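Local coordinates for protein adenylyltransferase VopS (Vibrio parahaemolyticus, PDB 3LET) that transfers AMP from ATP to a specific threonine of host Rho GTPases, blocking their interaction with downstream effectors and thereby actin assembly in infected cells, at residues Gln28-Asp33 / Ser51-Ser56; Ala34-Pro39 / Leu43-Lys48. All coordinates share one frame; numbering follows the deposited sequence.

Contact 1: residues Gln28-Asp33 / Ser51-Ser56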
loop_
_atom_site.group_PDB
_atom_site.type_symbol
_atom_site.label_atom_id
_atom_site.label_comp_id
_atom_site.label_asym_id
_atom_site.label_seq_id
_atom_site.Cartn_x
_atom_site.Cartn_y
_atom_site.Cartn_z
ATOM N N GLN A 28 28.875 -16.248 -5.984
ATOM C CA GLN A 28 30.218 -16.434 -6.531
ATOM C C GLN A 28 31.198 -16.688 -5.404
ATOM O O GLN A 28 32.074 -17.551 -5.515
ATOM C CB GLN A 28 30.673 -15.193 -7.302
ATOM C CG GLN A 28 30.072 -15.026 -8.694
ATOM C CD GLN A 28 30.522 -13.724 -9.316
ATOM O OE1 GLN A 28 31.069 -12.864 -8.630
ATOM N NE2 GLN A 28 30.307 -13.572 -10.603
ATOM N N MET A 29 31.055 -15.930 -4.321
ATOM C CA MET A 29 31.971 -16.042 -3.193
ATOM C C MET A 29 31.733 -17.321 -2.389
ATOM O O MET A 29 32.678 -18.023 -2.045
ATOM C CB MET A 29 31.844 -14.819 -2.279
ATOM C CG MET A 29 32.332 -13.525 -2.918
ATOM S SD MET A 29 32.217 -12.084 -1.838
ATOM C CE MET A 29 33.401 -12.501 -0.561
ATOM N N LEU A 30 30.473 -17.634 -2.101
ATOM C CA LEU A 30 30.142 -18.780 -1.245
ATOM C C LEU A 30 30.378 -20.093 -1.970
ATOM O O LEU A 30 30.836 -21.065 -1.376
ATOM C CB LEU A 30 28.682 -18.712 -0.780
ATOM C CG LEU A 30 28.216 -19.835 0.164
ATOM C CD1 LEU A 30 29.094 -19.924 1.436
ATOM C CD2 LEU A 30 26.758 -19.646 0.535
ATOM N N PHE A 31 30.072 -20.114 -3.258
ATOM C CA PHE A 31 30.151 -21.329 -4.043
ATOM C C PHE A 31 31.499 -21.434 -4.763
ATOM O O PHE A 31 31.776 -22.419 -5.450
ATOM C CB PHE A 31 29.001 -21.372 -5.042
ATOM C CG PHE A 31 27.635 -21.421 -4.399
ATOM C CD1 PHE A 31 27.483 -21.830 -3.073
ATOM C CD2 PHE A 31 26.505 -21.121 -5.131
ATOM C CE1 PHE A 31 26.216 -21.901 -2.478
ATOM C CE2 PHE A 31 25.228 -21.176 -4.547
ATOM C CZ PHE A 31 25.082 -21.582 -3.217
ATOM N N LYS A 32 32.335 -20.416 -4.592
ATOM C CA LYS A 32 33.639 -20.388 -5.239
ATOM C C LYS A 32 33.486 -20.637 -6.730
ATOM O O LYS A 32 34.136 -21.523 -7.291
ATOM C CB LYS A 32 34.541 -21.451 -4.620
ATOM C CG LYS A 32 34.637 -21.351 -3.111
ATOM C CD LYS A 32 35.207 -22.620 -2.502
ATOM C CE LYS A 32 35.728 -22.369 -1.098
ATOM N NZ LYS A 32 34.697 -21.748 -0.213
ATOM N N ASP A 33 32.610 -19.864 -7.366
ATOM C CA ASP A 33 32.339 -20.039 -8.783
ATOM C C ASP A 33 32.126 -18.704 -9.466
ATOM O O ASP A 33 31.042 -18.118 -9.395
ATOM C CB ASP A 33 31.110 -20.918 -8.993
ATOM C CG ASP A 33 30.969 -21.381 -10.431
ATOM O OD1 ASP A 33 31.833 -21.005 -11.257
ATOM O OD2 ASP A 33 29.999 -22.112 -10.736
ATOM N N SER A 51 25.291 -32.533 0.808
ATOM C CA SER A 51 24.342 -32.468 1.934
ATOM C C SER A 51 24.963 -31.876 3.199
ATOM O O SER A 51 24.286 -31.236 3.999
ATOM C CB SER A 51 23.827 -33.874 2.268
ATOM O OG SER A 51 23.114 -34.432 1.178
ATOM N N LYS A 52 26.250 -32.104 3.399
ATOM C CA LYS A 52 26.861 -31.679 4.652
ATOM C C LYS A 52 27.019 -30.170 4.625
ATOM O O LYS A 52 26.823 -29.478 5.619
ATOM C CB LYS A 52 28.216 -32.352 4.843
ATOM C CG LYS A 52 29.051 -31.764 5.970
ATOM C CD LYS A 52 30.273 -32.644 6.211
ATOM C CE LYS A 52 31.172 -32.125 7.311
ATOM N NZ LYS A 52 32.361 -33.017 7.461
ATOM N N MET A 53 27.372 -29.675 3.454
ATOM C CA MET A 53 27.546 -28.255 3.221
ATOM C C MET A 53 26.228 -27.531 3.453
ATOM O O MET A 53 26.174 -26.514 4.134
ATOM C CB MET A 53 28.040 -28.057 1.797
ATOM C CG MET A 53 28.629 -26.716 1.536
ATOM S SD MET A 53 27.267 -25.709 1.026
ATOM C CE MET A 53 28.145 -24.282 0.372
ATOM N N VAL A 54 25.152 -28.085 2.912
ATOM C CA VAL A 54 23.822 -27.516 3.110
ATOM C C VAL A 54 23.451 -27.437 4.590
ATOM O O VAL A 54 22.851 -26.463 5.027
ATOM C CB VAL A 54 22.753 -28.310 2.302
ATOM C CG1 VAL A 54 21.351 -27.936 2.724
ATOM C CG2 VAL A 54 22.959 -28.071 0.798
ATOM N N LYS A 55 23.794 -28.454 5.368
ATOM C CA LYS A 55 23.525 -28.389 6.807
ATOM C C LYS A 55 24.427 -27.392 7.536
ATOM O O LYS A 55 23.966 -26.615 8.370
ATOM C CB LYS A 55 23.703 -29.759 7.459
ATOM C CG LYS A 55 22.704 -30.797 7.014
ATOM C CD LYS A 55 23.298 -32.192 7.118
ATOM C CE LYS A 55 22.364 -33.255 6.551
ATOM N NZ LYS A 55 21.181 -33.502 7.419
ATOM N N SER A 56 25.704 -27.374 7.213
ATOM C CA SER A 56 26.628 -26.556 7.990
ATOM C C SER A 56 26.441 -25.083 7.664
ATOM O O SER A 56 26.768 -24.211 8.469
ATOM C CB SER A 56 28.071 -26.983 7.729
ATOM O OG SER A 56 28.393 -26.831 6.354
#

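Contact 2: residues Ala34-Pro39 / Leu43-Lys48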
loop_
_atom_site.group_PDB
_atom_site.type_symbol
_atom_site.label_atom_id
_atom_site.label_comp_id
_atom_site.label_asym_id
_atom_site.label_seq_id
_atom_site.Cartn_x
_atom_site.Cartn_y
_atom_site.Cartn_z
ATOM N N ALA A 34 33.159 -18.249 -10.162
ATOM C CA ALA A 34 33.140 -16.945 -10.809
ATOM C C ALA A 34 32.309 -16.979 -12.087
ATOM O O ALA A 34 32.074 -15.946 -12.703
ATOM C CB ALA A 34 34.558 -16.505 -11.114
ATOM N N ASN A 35 31.860 -18.170 -12.480
ATOM C CA ASN A 35 31.013 -18.318 -13.657
ATOM C C ASN A 35 29.535 -18.116 -13.361
ATOM O O ASN A 35 28.697 -18.219 -14.255
ATOM C CB ASN A 35 31.219 -19.692 -14.272
ATOM C CG ASN A 35 32.383 -19.716 -15.228
ATOM O OD1 ASN A 35 32.312 -19.142 -16.316
ATOM N ND2 ASN A 35 33.469 -20.367 -14.827
ATOM N N LEU A 36 29.215 -17.866 -12.099
ATOM C CA LEU A 36 27.854 -17.543 -11.718
ATOM C C LEU A 36 27.656 -16.077 -12.079
ATOM O O LEU A 36 28.332 -15.221 -11.542
ATOM C CB LEU A 36 27.666 -17.759 -10.213
ATOM C CG LEU A 36 27.841 -19.189 -9.687
ATOM C CD1 LEU A 36 27.612 -19.230 -8.170
ATOM C CD2 LEU A 36 26.915 -20.192 -10.400
ATOM N N LYS A 37 26.741 -15.789 -12.995
ATOM C CA LYS A 37 26.608 -14.433 -13.527
ATOM C C LYS A 37 25.217 -13.850 -13.291
ATOM O O LYS A 37 25.011 -12.632 -13.356
ATOM C CB LYS A 37 26.914 -14.431 -15.025
ATOM C CG LYS A 37 28.288 -14.979 -15.376
ATOM C CD LYS A 37 29.390 -14.247 -14.627
ATOM C CE LYS A 37 30.765 -14.755 -15.028
ATOM N NZ LYS A 37 31.858 -13.931 -14.441
ATOM N N THR A 38 24.248 -14.714 -13.026
ATOM C CA THR A 38 22.887 -14.231 -12.838
ATOM C C THR A 38 22.309 -14.863 -11.593
ATOM O O THR A 38 22.822 -15.866 -11.114
ATOM C CB THR A 38 21.994 -14.599 -14.038
ATOM O OG1 THR A 38 21.705 -15.995 -14.004
ATOM C CG2 THR A 38 22.682 -14.271 -15.365
ATOM N N PRO A 39 21.226 -14.281 -11.066
ATOM C CA PRO A 39 20.556 -14.853 -9.895
ATOM C C PRO A 39 19.970 -16.229 -10.220
ATOM O O PRO A 39 19.890 -17.077 -9.326
ATOM C CB PRO A 39 19.438 -13.830 -9.579
ATOM C CG PRO A 39 19.816 -12.590 -10.278
ATOM C CD PRO A 39 20.676 -12.965 -11.455
ATOM N N LEU A 43 20.656 -19.744 -8.123
ATOM C CA LEU A 43 19.650 -20.713 -7.677
ATOM C C LEU A 43 19.922 -22.089 -8.256
ATOM O O LEU A 43 19.769 -23.087 -7.565
ATOM C CB LEU A 43 18.228 -20.256 -8.064
ATOM C CG LEU A 43 17.814 -19.038 -7.240
ATOM C CD1 LEU A 43 16.608 -18.358 -7.909
ATOM C CD2 LEU A 43 17.502 -19.431 -5.793
ATOM N N ASN A 44 20.344 -22.135 -9.513
ATOM C CA ASN A 44 20.616 -23.420 -10.169
ATOM C C ASN A 44 21.775 -24.183 -9.494
ATOM O O ASN A 44 21.867 -25.414 -9.572
ATOM C CB ASN A 44 20.924 -23.183 -11.629
ATOM C CG ASN A 44 19.683 -22.852 -12.434
ATOM O OD1 ASN A 44 18.559 -23.137 -12.012
ATOM N ND2 ASN A 44 19.876 -22.256 -13.596
ATOM N N ALA A 45 22.636 -23.445 -8.811
ATOM C CA ALA A 45 23.765 -24.035 -8.085
ATOM C C ALA A 45 23.349 -24.777 -6.812
ATOM O O ALA A 45 24.076 -25.660 -6.343
ATOM C CB ALA A 45 24.801 -22.963 -7.758
ATOM N N PHE A 46 22.180 -24.456 -6.266
ATOM C CA PHE A 46 21.770 -25.060 -4.990
ATOM C C PHE A 46 21.652 -26.589 -5.077
ATOM O O PHE A 46 22.014 -27.296 -4.115
ATOM C CB PHE A 46 20.458 -24.434 -4.458
ATOM C CG PHE A 46 20.672 -23.158 -3.657
ATOM C CD1 PHE A 46 21.204 -22.033 -4.257
ATOM C CD2 PHE A 46 20.318 -23.093 -2.314
ATOM C CE1 PHE A 46 21.392 -20.851 -3.518
ATOM C CE2 PHE A 46 20.511 -21.919 -1.553
ATOM C CZ PHE A 46 21.063 -20.801 -2.161
ATOM N N ALA A 47 21.189 -27.097 -6.227
ATOM C CA ALA A 47 20.988 -28.542 -6.405
ATOM C C ALA A 47 22.324 -29.265 -6.331
ATOM O O ALA A 47 22.395 -30.467 -6.037
ATOM C CB ALA A 47 20.305 -28.830 -7.765
ATOM N N LYS A 48 23.385 -28.522 -6.601
ATOM C CA LYS A 48 24.717 -29.095 -6.703
ATOM C C LYS A 48 25.457 -29.179 -5.369
ATOM O O LYS A 48 26.563 -29.723 -5.298
ATOM C CB LYS A 48 25.523 -28.245 -7.676
ATOM C CG LYS A 48 24.844 -28.100 -9.050
ATOM C CD LYS A 48 25.668 -27.206 -9.976
ATOM C CE LYS A 48 25.001 -27.017 -11.344
ATOM N NZ LYS A 48 24.943 -28.284 -12.127
#

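Contact 1: residues Gln28-Asp33 / Ser51-Ser56
Met53 reaches from helix 51-56 toward Leu30 and Phe31, and its terminal methyl makes the whole apolar contact. CE lies 4.2 Å from CE1 of Phe31, at the edge of the ring and near its plane, so the methyl does not sit over the aromatic face; the two side chains cross at about a right angle. The same methyl is 4.5 Å from CG of Leu30. The contact is light, with 84 Å² buried over both sides. Met53 carries its CG anti to the backbone N (chi1 -163°), and the chain then bends at chi2 and brings CE to the edge of the ring. The backbones stay well apart, with the CA atoms of Phe31 and Met53 10.4 Å from each other.

No hydrogen bond crosses between the two segments. Asp33 N donates to Gln28 O (3.0 Å) where the chain leaves helix 23-30, with Lys32 turning off at positive phi. At the start of helix 51-56, Asp50 OD2 accepts from the backbone N of Met53.

The contact thus links the C-terminal end of helix 23-30 to the short helix 51-56, while helix 58-75 packs against Leu30 and Phe31 through Leu61.

Contact 2: residues Ala34-Pro39 / Leu43-Lys48
Leu36 points its side chain at the helix that follows, its CD2 methyl meeting CB of Ala45 at 4.4 Å. The touch is loose and purely apolar, methyl against methyl. With CG beside the backbone N (chi1 -63°), the fork of Leu36 faces the helix; CD1 continues the extended line of the chain, and CD2, the branch off that line, is the one that meets Ala45, whose own CB faces back toward the loop.

The polar part of the contact is a helical bond. Leu43 N donates to Pro39 O at 3.0 Å, with an N-H...O angle of 164°, in the i to i+4 pattern that makes the first turn of helix 39-45. The Leu43 side chain also lies against the accepting carbonyl: its CG is 3.5 Å from Pro39 O, so this oxygen has apolar carbon beside it as well as its N-H partner. Beyond the turn, Leu43 packs on Ala68 and Met69 of helix 58-75, and the proline ring rests on the same helix through Glu71 and Val72.

Several hydrogen bonds tie the loop to itself and to the first turn of the helix. Thr38 occupies the N-cap, its OG1 accepting from Asp41 N, and Asp41 OD2 accepts from the backbone N of Lys37, one residue before the cap. Lys37 folds back so that NZ gives a 2.7 Å bond to Ala34 O, meeting the oxygen nearly end-on.

Leu36 and Ala45 therefore add an apolar touch to a loop-helix junction that also carries the capping bond and the Leu43 N to Pro39 O bond. Proline at the first position of the helix has no N-H to satisfy, while its carbonyl still enters the helical pattern; the capping threonine and Asp41 serve other amides at this end.

The two contacts lie next to each other, their centres 11 Å apart, at the end of the elongated chain remote from the Fic domain. Along the sequence, contact 2 is nested inside the loop closed by contact 1, the order being helix 23-30, the 34-39 loop, helix 39-45 and helix 51-56. Phe31 joins them: its CD2 lies 3.6 Å from CB of Ala45 and 3.7 Å from CD1 of Leu36. Gln28 NE2 adds a probable hydrogen bond of 2.7 Å to Leu36 O. Helix 58-75 packs against both contacts, and Leu30, Phe31, Leu36, Ala45 and Met53 form one continuous apolar set. Leu49-Ser51, which lead from contact 2 into helix 51-56, may bind ATP, as inferred from relatives.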